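Local coordinates for invasion protein InvA (Salmonella enterica, PDB 2X49), which belongs to the export apparatus of the Salmonella type III secretion system and takes part in invasion of intestinal epithelial cells, this chain being its C-terminal domain, at residues K24-L27 with A28-L31; V60-N64 with E65-E69; S84-V87 with V88-I92; N193-L196 with I197-L201; N213-E216 with H217-A221. All coordinates share one frame; numbering follows the deposited sequence.

Interaction 1. Residues K24-L27 with A28-L31; sequences KAQL and AERL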
# COMPACT_ATOMS: atom_id res chain seq x y z
N LYS A 24 -18.11 -12.21 -15.68
CA LYS A 24 -17.47 -12.59 -16.93
C LYS A 24 -16.01 -12.24 -16.93
O LYS A 24 -15.19 -12.92 -17.55
CB LYS A 24 -18.15 -11.96 -18.15
CG LYS A 24 -19.49 -12.55 -18.39
CD LYS A 24 -20.32 -11.73 -19.38
CE LYS A 24 -21.38 -12.60 -20.02
NZ LYS A 24 -22.19 -11.82 -21.01
N ALA A 25 -15.73 -11.14 -16.25
CA ALA A 25 -14.35 -10.59 -16.15
C ALA A 25 -13.53 -11.34 -15.11
O ALA A 25 -12.33 -11.17 -14.98
CB ALA A 25 -14.37 -9.13 -15.82
N GLN A 26 -14.19 -12.24 -14.43
CA GLN A 26 -13.58 -13.05 -13.35
C GLN A 26 -12.91 -12.19 -12.28
O GLN A 26 -11.79 -12.49 -11.80
CB GLN A 26 -12.58 -14.04 -13.92
CG GLN A 26 -13.20 -15.08 -14.89
CD GLN A 26 -12.31 -16.27 -15.19
OE1 GLN A 26 -11.35 -16.55 -14.45
NE2 GLN A 26 -12.62 -17.00 -16.25
N LEU A 27 -13.62 -11.15 -11.89
CA LEU A 27 -13.19 -10.21 -10.84
C LEU A 27 -12.64 -10.94 -9.63
O LEU A 27 -11.54 -10.66 -9.16
CB LEU A 27 -14.30 -9.28 -10.39
CG LEU A 27 -13.95 -8.23 -9.33
CD1 LEU A 27 -12.82 -7.40 -9.85
CD2 LEU A 27 -15.16 -7.39 -8.95
N ALA A 28 -13.44 -11.85 -9.11
CA ALA A 28 -13.10 -12.47 -7.79
C ALA A 28 -11.83 -13.28 -7.89
O ALA A 28 -10.90 -13.19 -7.05
CB ALA A 28 -14.28 -13.35 -7.28
N GLU A 29 -11.76 -14.03 -8.97
CA GLU A 29 -10.69 -15.02 -9.17
C GLU A 29 -9.39 -14.29 -9.47
O GLU A 29 -8.33 -14.64 -8.96
CB GLU A 29 -11.06 -16.04 -10.27
CG GLU A 29 -12.44 -16.75 -10.01
CD GLU A 29 -13.67 -16.16 -10.82
OE1 GLU A 29 -14.24 -16.90 -11.68
OE2 GLU A 29 -14.08 -15.00 -10.58
N ARG A 30 -9.54 -13.22 -10.23
CA ARG A 30 -8.36 -12.44 -10.66
C ARG A 30 -7.78 -11.60 -9.50
O ARG A 30 -6.56 -11.43 -9.37
CB ARG A 30 -8.70 -11.54 -11.84
CG ARG A 30 -8.73 -12.31 -13.10
CD ARG A 30 -9.52 -11.54 -14.17
NE ARG A 30 -8.74 -10.39 -14.64
CZ ARG A 30 -9.19 -9.42 -15.42
NH1 ARG A 30 -10.44 -9.40 -15.88
NH2 ARG A 30 -8.36 -8.44 -15.77
N LEU A 31 -8.67 -11.12 -8.65
CA LEU A 31 -8.25 -10.42 -7.41
C LEU A 31 -7.36 -11.35 -6.59
O LEU A 31 -6.28 -10.95 -6.10
CB LEU A 31 -9.43 -9.91 -6.57
CG LEU A 31 -9.14 -9.41 -5.15
CD1 LEU A 31 -8.21 -8.21 -5.25
CD2 LEU A 31 -10.48 -9.05 -4.41
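Arg30 folds its side chain back over the backbone of Ala25 and Gln26, and its guanidinium ends at the carbonyl of Ala25. NH1 donates to Ala25 O at 2.7 Å, nearly straight at 168°, and reaches the oxygen on a lone pair in the carbonyl plane. The acceptor also lies close to the guanidinium plane, an edge-on approach made possible by a bend at chi3 (72°). The same residue is held by its main chain, since Arg30 N bonds to Gln26 O at 2.8 Å. Two successive carbonyls are thus gripped by one arginine. The site is a sharp link between helix 16-24 and helix 27-39: Gln26, with positive phi, closes the first helix in a Schellman motif and also occupies the N-cap position of the second. Beside it, Glu29 bends at chi2 and returns across Gln26 at about a right angle, OE2 lying over the Gln26 backbone, 3.4 Å from Gln26 CA, with the carboxylate and amide planes only 15° apart. Leu31 N continues the helix by bonding to Leu27 O at 3.0 Å. On the buried side Leu27 and Leu31 pack against Leu129 and Tyr130 of helix 125-139, while Ala28 meets Val46 of strand 46-50.

Interaction 2. Residues V60-N64 with E65-E69; sequences VLLIN and EIRVE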
# COMPACT_ATOMS: atom_id res chain seq x y z
N VAL A 60 -18.48 -1.63 -2.86
CA VAL A 60 -18.12 -1.66 -1.43
C VAL A 60 -17.42 -2.93 -1.01
O VAL A 60 -17.80 -4.07 -1.30
CB VAL A 60 -19.38 -1.51 -0.52
CG1 VAL A 60 -19.02 -1.27 1.00
CG2 VAL A 60 -20.26 -0.38 -0.99
N LEU A 61 -16.35 -2.72 -0.26
CA LEU A 61 -15.60 -3.83 0.31
C LEU A 61 -15.98 -4.01 1.77
O LEU A 61 -15.85 -3.10 2.56
CB LEU A 61 -14.07 -3.57 0.16
CG LEU A 61 -13.18 -4.55 0.95
CD1 LEU A 61 -13.28 -5.94 0.38
CD2 LEU A 61 -11.73 -4.01 0.97
N LEU A 62 -16.40 -5.23 2.09
CA LEU A 62 -16.66 -5.66 3.47
C LEU A 62 -15.61 -6.69 3.88
O LEU A 62 -15.28 -7.65 3.20
CB LEU A 62 -18.03 -6.32 3.66
CG LEU A 62 -19.23 -5.63 3.09
CD1 LEU A 62 -20.49 -6.44 3.51
CD2 LEU A 62 -19.27 -4.18 3.54
N ILE A 63 -15.06 -6.41 5.05
CA ILE A 63 -14.20 -7.35 5.76
C ILE A 63 -14.88 -7.65 7.09
O ILE A 63 -15.30 -6.77 7.85
CB ILE A 63 -12.75 -6.78 5.95
CG1 ILE A 63 -12.11 -6.36 4.63
CG2 ILE A 63 -11.86 -7.81 6.76
CD1 ILE A 63 -10.69 -5.64 4.78
N ASN A 64 -15.08 -8.92 7.33
CA ASN A 64 -15.82 -9.36 8.52
C ASN A 64 -17.23 -8.86 8.50
O ASN A 64 -17.85 -8.55 9.53
CB ASN A 64 -15.16 -8.85 9.80
CG ASN A 64 -13.80 -9.42 10.03
OD1 ASN A 64 -13.59 -10.65 9.91
ND2 ASN A 64 -12.85 -8.55 10.40
N GLU A 65 -17.72 -8.75 7.28
CA GLU A 65 -19.11 -8.33 7.03
C GLU A 65 -19.34 -6.87 7.43
O GLU A 65 -20.47 -6.38 7.50
CB GLU A 65 -20.13 -9.25 7.71
CG GLU A 65 -20.57 -10.39 6.80
CD GLU A 65 -21.58 -11.35 7.45
OE1 GLU A 65 -22.54 -10.90 8.13
OE2 GLU A 65 -21.40 -12.58 7.28
N ILE A 66 -18.23 -6.20 7.70
CA ILE A 66 -18.28 -4.76 8.04
C ILE A 66 -17.77 -3.91 6.89
O ILE A 66 -16.80 -4.24 6.30
CB ILE A 66 -17.44 -4.51 9.30
CG1 ILE A 66 -18.00 -5.33 10.48
CG2 ILE A 66 -17.42 -3.04 9.65
CD1 ILE A 66 -17.13 -5.27 11.72
N ARG A 67 -18.48 -2.84 6.55
CA ARG A 67 -18.03 -1.95 5.47
C ARG A 67 -16.71 -1.35 5.86
O ARG A 67 -16.57 -0.76 6.93
CB ARG A 67 -19.05 -0.84 5.22
CG ARG A 67 -20.33 -1.32 4.58
CD ARG A 67 -21.46 -0.33 4.76
NE ARG A 67 -22.21 -0.17 3.52
CZ ARG A 67 -23.10 -1.05 3.06
NH1 ARG A 67 -23.36 -2.17 3.73
NH2 ARG A 67 -23.73 -0.80 1.92
N VAL A 68 -15.75 -1.49 4.97
CA VAL A 68 -14.38 -0.96 5.15
C VAL A 68 -14.11 0.25 4.26
O VAL A 68 -13.58 1.29 4.67
CB VAL A 68 -13.35 -2.05 4.87
CG1 VAL A 68 -11.98 -1.48 4.58
CG2 VAL A 68 -13.30 -3.02 6.09
N GLU A 69 -14.52 0.10 3.02
CA GLU A 69 -14.38 1.19 2.04
C GLU A 69 -15.38 1.08 0.92
O GLU A 69 -15.72 -0.00 0.50
CB GLU A 69 -12.99 1.13 1.39
CG GLU A 69 -11.92 2.00 2.02
CD GLU A 69 -12.29 3.46 2.02
OE1 GLU A 69 -13.06 3.87 1.13
OE2 GLU A 69 -11.81 4.20 2.91
O HOH W 1 -16.90 -9.59 4.75
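Val60 and Arg67 meet across a tight beta hairpin, CG1 of the valine lying over one face of the guanidinium and 3.8 Å from Arg67 CG. Leu62 and Arg67, a non-hydrogen-bonded pair, point the same way side by side. On the other face of the sheet, Val68 CG2 packs against Ile63, 3.8 Å from Ile63 CB; with CG1 of Val68 anti to the backbone N (chi1 161°), CG2 is left anti to the carbonyl carbon, where it meets the isoleucine. The backbone bonds set the register. Ile63 and Ile66 bond to each other in both directions, Ile63 N to Ile66 O and Ile66 N to Ile63 O each at 3.0 Å, and close a type I' turn through Asn64 and Glu65, both with positive phi. Further along, Leu61 N donates to Glu69 O at 2.9 Å. Leu61 O accepts from Val68 N, also at 2.9 Å, and weakly from Glu69 N, the mark of a classic beta bulge, in which two residues face one. Between the hydrogen-bonded pairs lies a CA-H...O contact, Leu62 CA to Ile66 O at 3.2 Å. Water takes part at the turn, accepting from Glu65 N at 2.8 Å and donating weakly to Leu62 O, while Asn64 ND2 bonds to Glu143. Strand 58-63 lies between strand 10-14 and the outermost strand 66-72, and Leu61, Ile63 and Val68 pack on Thr136 and Leu137 of helix 125-139.

Interaction 3. Residues S84-V87 with V88-I92; sequences SDEV and VSFGI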
# COMPACT_ATOMS: atom_id res chain seq x y z
N SER A 84 -3.20 16.56 -14.66
CA SER A 84 -3.04 17.98 -14.33
C SER A 84 -4.13 18.84 -14.95
O SER A 84 -4.84 18.44 -15.87
CB SER A 84 -1.69 18.50 -14.75
OG SER A 84 -1.66 18.85 -16.12
N ASP A 85 -4.22 20.02 -14.37
CA ASP A 85 -5.30 21.00 -14.65
C ASP A 85 -5.21 21.46 -16.08
O ASP A 85 -6.13 22.03 -16.67
CB ASP A 85 -5.21 22.22 -13.73
CG ASP A 85 -5.91 22.00 -12.40
OD1 ASP A 85 -6.87 21.20 -12.36
OD2 ASP A 85 -5.50 22.66 -11.42
N GLU A 86 -4.04 21.21 -16.63
CA GLU A 86 -3.79 21.52 -18.03
C GLU A 86 -4.83 20.85 -18.93
O GLU A 86 -5.18 21.34 -20.02
CB GLU A 86 -2.33 21.20 -18.44
CG GLU A 86 -2.14 20.53 -19.79
CD GLU A 86 -0.66 20.22 -20.14
OE1 GLU A 86 -0.40 19.02 -20.42
OE2 GLU A 86 0.22 21.15 -20.14
N VAL A 87 -5.38 19.77 -18.41
CA VAL A 87 -6.33 18.94 -19.18
C VAL A 87 -7.58 19.74 -19.51
O VAL A 87 -8.15 19.64 -20.59
CB VAL A 87 -6.69 17.64 -18.45
CG1 VAL A 87 -7.91 16.99 -19.07
CG2 VAL A 87 -5.47 16.70 -18.45
N VAL A 88 -8.00 20.56 -18.56
CA VAL A 88 -9.22 21.39 -18.75
C VAL A 88 -8.99 22.52 -19.79
O VAL A 88 -9.91 22.98 -20.48
CB VAL A 88 -9.71 21.96 -17.43
CG1 VAL A 88 -10.80 23.07 -17.67
CG2 VAL A 88 -10.19 20.84 -16.57
N SER A 89 -7.74 22.93 -19.92
CA SER A 89 -7.31 23.92 -20.93
C SER A 89 -7.57 23.45 -22.32
O SER A 89 -7.75 24.25 -23.24
CB SER A 89 -5.81 24.19 -20.82
OG SER A 89 -5.63 25.02 -19.72
N PHE A 90 -7.60 22.15 -22.46
CA PHE A 90 -7.71 21.51 -23.79
C PHE A 90 -9.16 21.28 -24.16
O PHE A 90 -9.48 20.74 -25.24
CB PHE A 90 -7.02 20.14 -23.87
CG PHE A 90 -5.60 20.15 -23.52
CD1 PHE A 90 -4.71 21.07 -24.06
CD2 PHE A 90 -5.10 19.17 -22.66
CE1 PHE A 90 -3.36 21.04 -23.74
CE2 PHE A 90 -3.76 19.14 -22.33
CZ PHE A 90 -2.90 20.07 -22.87
N GLY A 91 -10.02 21.67 -23.25
CA GLY A 91 -11.46 21.60 -23.48
C GLY A 91 -12.08 20.31 -23.04
O GLY A 91 -13.17 19.95 -23.43
N ILE A 92 -11.36 19.62 -22.18
CA ILE A 92 -11.87 18.40 -21.53
C ILE A 92 -12.41 18.70 -20.14
O ILE A 92 -11.78 19.37 -19.33
CB ILE A 92 -10.79 17.31 -21.48
CG1 ILE A 92 -10.40 16.95 -22.91
CG2 ILE A 92 -11.26 16.05 -20.72
CD1 ILE A 92 -9.13 16.11 -22.98
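One face of the Phe90 ring receives Glu86 O, which stands 3.4 Å above the ring plane and is displaced toward the rim. Glu86 CG lies against the far end of the same ring, 3.2 Å from Phe90 CZ, and the methylene chain passes the ring at a slant. The carboxylate plane is turned 53° from the ring and does not stack on it. Phe90 reaches back over the preceding turn because its CG stands opposite the carbonyl carbon (chi1 -57°). A second side-chain contact joins Val87 CG1 to Ile92 CB at 3.8 Å, and Ile92 continues onto Glu111 and Leu115 of helix 109-116. This part of the domain also holds a calcium ion, with Asn93 and Glu111 at its site. The backbone between is a short, weakly bonded helix. Ser84 OG accepts a weak capping bond from Glu86 N at 3.4 Å, and Gly91, at positive phi, ends the turns in a Schellman motif. Val88 N donates to Asp85 O at 3.0 Å and Phe90 N to Val87 O at 3.2 Å, each bond reaching back three residues. The chemistry divides Glu86 between two roles: its aliphatic part lies on Phe90, while its OE1 bonds to the Tyr120 hydroxyl. Ser84 OG bonds to that same hydroxyl, which ties the start of the helical turn to Tyr120 at two points.

Interaction 4. Residues N193-L196 with I197-L201; sequences NMKL and IMEAL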
# COMPACT_ATOMS: atom_id res chain seq x y z
N ASN A 193 9.44 -12.69 -1.94
CA ASN A 193 10.86 -13.08 -1.90
C ASN A 193 11.28 -13.49 -0.50
O ASN A 193 12.04 -12.79 0.19
CB ASN A 193 11.76 -11.98 -2.42
CG ASN A 193 13.10 -12.51 -2.85
OD1 ASN A 193 13.52 -13.61 -2.43
ND2 ASN A 193 13.77 -11.76 -3.73
N MET A 194 10.74 -14.62 -0.10
CA MET A 194 10.89 -15.11 1.26
C MET A 194 12.33 -15.42 1.54
O MET A 194 12.79 -15.21 2.65
CB MET A 194 9.99 -16.31 1.53
CG MET A 194 9.79 -16.57 3.02
SD MET A 194 8.90 -15.21 3.83
CE MET A 194 7.22 -15.53 3.28
N LYS A 195 13.05 -15.84 0.52
CA LYS A 195 14.45 -16.29 0.72
C LYS A 195 15.26 -15.09 1.17
O LYS A 195 16.07 -15.12 2.12
CB LYS A 195 15.07 -16.90 -0.52
CG LYS A 195 16.54 -17.37 -0.32
CD LYS A 195 17.14 -17.86 -1.61
CE LYS A 195 18.60 -18.33 -1.43
NZ LYS A 195 19.29 -18.71 -2.71
N LEU A 196 15.02 -13.99 0.50
CA LEU A 196 15.77 -12.75 0.84
C LEU A 196 15.39 -12.18 2.21
O LEU A 196 16.21 -11.65 2.97
CB LEU A 196 15.64 -11.71 -0.26
CG LEU A 196 16.44 -12.12 -1.49
CD1 LEU A 196 16.48 -10.94 -2.51
CD2 LEU A 196 17.85 -12.62 -1.17
N ILE A 197 14.14 -12.32 2.56
CA ILE A 197 13.67 -11.84 3.79
C ILE A 197 14.35 -12.65 4.89
O ILE A 197 14.76 -12.11 5.90
CB ILE A 197 12.15 -11.87 3.93
CG1 ILE A 197 11.56 -10.80 3.01
CG2 ILE A 197 11.69 -11.56 5.33
CD1 ILE A 197 10.06 -10.94 2.85
N MET A 198 14.37 -13.94 4.69
CA MET A 198 14.99 -14.88 5.67
C MET A 198 16.47 -14.63 5.80
O MET A 198 17.03 -14.69 6.91
CB MET A 198 14.66 -16.32 5.38
CG MET A 198 13.21 -16.67 5.54
SD MET A 198 12.70 -16.61 7.26
CE MET A 198 11.52 -15.29 7.21
N GLU A 199 17.13 -14.35 4.69
CA GLU A 199 18.58 -14.04 4.77
C GLU A 199 18.79 -12.78 5.64
O GLU A 199 19.72 -12.68 6.44
CB GLU A 199 19.22 -13.85 3.39
CG GLU A 199 19.38 -15.13 2.66
CD GLU A 199 19.87 -14.93 1.22
OE1 GLU A 199 19.83 -13.76 0.74
OE2 GLU A 199 20.26 -15.94 0.57
N ALA A 200 17.88 -11.84 5.50
CA ALA A 200 17.99 -10.58 6.27
C ALA A 200 17.66 -10.78 7.73
O ALA A 200 18.30 -10.22 8.62
CB ALA A 200 17.10 -9.44 5.64
N LEU A 201 16.77 -11.71 8.00
CA LEU A 201 16.46 -12.06 9.40
C LEU A 201 17.64 -12.77 10.03
O LEU A 201 17.95 -12.54 11.21
CB LEU A 201 15.22 -12.90 9.52
CG LEU A 201 13.92 -12.14 9.36
CD1 LEU A 201 12.74 -13.09 9.07
CD2 LEU A 201 13.67 -11.36 10.59
O HOH W 2 20.43 -15.96 -2.23
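Lys195 and Glu199, one helical turn apart, cross obliquely with quite different conformations. The lysine is fully extended, its CG anti to the backbone N (chi1 180°), and carries NZ away from the helix. Glu199 instead places CG beside its backbone N (chi1 -74°) and then runs straight, which turns it back over the preceding turn and brings OE2 to 3.5 Å from Lys195 CE. The charged atoms stay apart, with Lys195 NZ and Glu199 OE2 at 4.4 Å, beyond a salt bridge. A water bridges them, donating to Glu199 OE2 at 2.8 Å and accepting weakly from Lys195 NZ. The other carboxylate oxygen of Glu199, OE1, turns to the CD2 methyl of Leu196. On another side of the helix Met194 and Met198 bring their CG atoms to 4.2 Å; Met198 bends at chi2 and again at chi3, and both methionines pack on Leu157 of helix 147-158. Backbone bonds run regularly beneath, among them Met198 N to Met194 O and Glu199 N to Lys195 O, both 2.9 Å. At the start, Asn193 contributes twice: its carbonyl O accepts from Ile197 N at 3.2 Å, and its side-chain OD1 accepts weakly from Leu196 N at 3.3 Å. That side-chain acceptor for an amide of the first turn is the signature of an asparagine N-cap, here opening helix 194-204.

Interaction 5. Residues N213-E216 with H217-A221; sequences NLVE and HIRGA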
# COMPACT_ATOMS: atom_id res chain seq x y z
N ASN A 213 12.12 -1.94 15.28
CA ASN A 213 13.49 -1.70 14.84
C ASN A 213 13.90 -2.77 13.83
O ASN A 213 14.46 -2.50 12.82
CB ASN A 213 14.48 -1.64 16.02
CG ASN A 213 14.30 -0.40 16.87
OD1 ASN A 213 13.56 0.51 16.51
ND2 ASN A 213 15.00 -0.35 18.00
N LEU A 214 13.61 -4.02 14.16
CA LEU A 214 13.96 -5.15 13.27
C LEU A 214 13.35 -4.98 11.88
O LEU A 214 14.00 -5.24 10.84
CB LEU A 214 13.54 -6.52 13.91
CG LEU A 214 13.84 -7.78 13.10
CD1 LEU A 214 15.35 -7.89 12.86
CD2 LEU A 214 13.23 -9.05 13.74
N VAL A 215 12.08 -4.63 11.86
CA VAL A 215 11.38 -4.42 10.59
C VAL A 215 12.08 -3.38 9.73
O VAL A 215 12.24 -3.57 8.54
CB VAL A 215 9.86 -4.03 10.76
CG1 VAL A 215 9.32 -3.55 9.42
CG2 VAL A 215 9.11 -5.25 11.21
N GLU A 216 12.57 -2.34 10.36
CA GLU A 216 13.24 -1.28 9.61
C GLU A 216 14.49 -1.83 8.90
O GLU A 216 14.87 -1.42 7.78
CB GLU A 216 13.55 -0.08 10.51
CG GLU A 216 13.67 1.19 9.74
CD GLU A 216 12.36 1.65 9.05
OE1 GLU A 216 11.24 1.12 9.33
OE2 GLU A 216 12.45 2.60 8.24
N HIS A 217 15.21 -2.70 9.60
CA HIS A 217 16.40 -3.29 9.03
C HIS A 217 16.06 -4.21 7.85
O HIS A 217 16.78 -4.27 6.84
CB HIS A 217 17.25 -4.03 10.06
CG HIS A 217 17.89 -3.14 11.08
ND1 HIS A 217 18.83 -2.19 10.76
CD2 HIS A 217 17.76 -3.09 12.44
CE1 HIS A 217 19.22 -1.56 11.85
NE2 HIS A 217 18.61 -2.10 12.89
N ILE A 218 14.98 -4.94 8.02
CA ILE A 218 14.50 -5.87 6.99
C ILE A 218 14.11 -5.08 5.73
O ILE A 218 14.48 -5.40 4.59
CB ILE A 218 13.36 -6.80 7.44
CG1 ILE A 218 13.78 -7.64 8.67
CG2 ILE A 218 12.92 -7.70 6.31
CD1 ILE A 218 15.14 -8.25 8.56
N ARG A 219 13.42 -3.98 5.97
CA ARG A 219 12.99 -3.08 4.85
C ARG A 219 14.23 -2.66 4.11
O ARG A 219 14.31 -2.61 2.88
CB ARG A 219 12.25 -1.85 5.35
CG ARG A 219 10.84 -2.09 5.77
CD ARG A 219 10.22 -0.80 6.15
NE ARG A 219 10.13 0.18 5.06
CZ ARG A 219 9.02 0.40 4.35
NH1 ARG A 219 7.88 -0.27 4.64
NH2 ARG A 219 9.04 1.31 3.37
N GLY A 220 15.25 -2.31 4.88
CA GLY A 220 16.52 -1.88 4.25
C GLY A 220 17.15 -2.96 3.35
O GLY A 220 17.70 -2.70 2.26
N ALA A 221 17.10 -4.17 3.84
CA ALA A 221 17.68 -5.30 3.12
C ALA A 221 16.93 -5.51 1.82
O ALA A 221 17.47 -5.93 0.81
CB ALA A 221 17.65 -6.61 3.96
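Helix 211-221 packs against helix 194-204 on one side and helix 174-185 on another, and its consecutive turns meet in this contact. Leu214 CD1 and Ile218 CD1 approach to 4.3 Å on the side that faces Leu201 and Ala200 of helix 194-204. His217 takes a different direction: its ring reaches back along the helix until CD2 lies 3.4 Å from Asn213 O, and it stacks with Trp204. Underneath, Arg219 N donates to Val215 O at 2.9 Å and Ile218 N to Leu214 O at 3.0 Å, whereas His217 N to Asn213 O is a weaker bond. Glu216 meets Arg219 at a slant, OE1 of the glutamate lying 3.9 Å from Arg219 CD. Although their planar groups are only 9° apart, Glu216 OE1 is 4.5 Å from Arg219 NE and lies off the guanidinium plane, where none of its N-H groups is directed. Each charge has a stronger partner elsewhere: Glu216 OE2 forms a salt bridge with Arg299, and Arg219 NE with Glu320. The two residues therefore belong to a cluster of two arginines and two acids, Glu216, Arg219, Arg299 and Glu320, in which their mutual attraction is probably a modest electrostatic term.

From the N terminus, the five contacts follow one another in series, none nesting within or crossing another. Interaction 1 makes the sharp turn between helices 16-24 and 27-39, and interaction 2 closes the hairpin at the outer strand of the mixed sheet; their centres are about 18 Å apart, and both pack on helix 125-139. Interaction 3 forms a short helical turn beside helix 109-116, far from the rest. Interactions 4 and 5 lie on successive helices, 194-204 and 211-221, and are the only pair in direct touch: Ala200 CB meets Ala221 CB at 3.3 Å, and Leu201 packs on Leu214. Interactions 3 and 4 lie on opposite sides of the chain's centre, about 47 Å apart between centres.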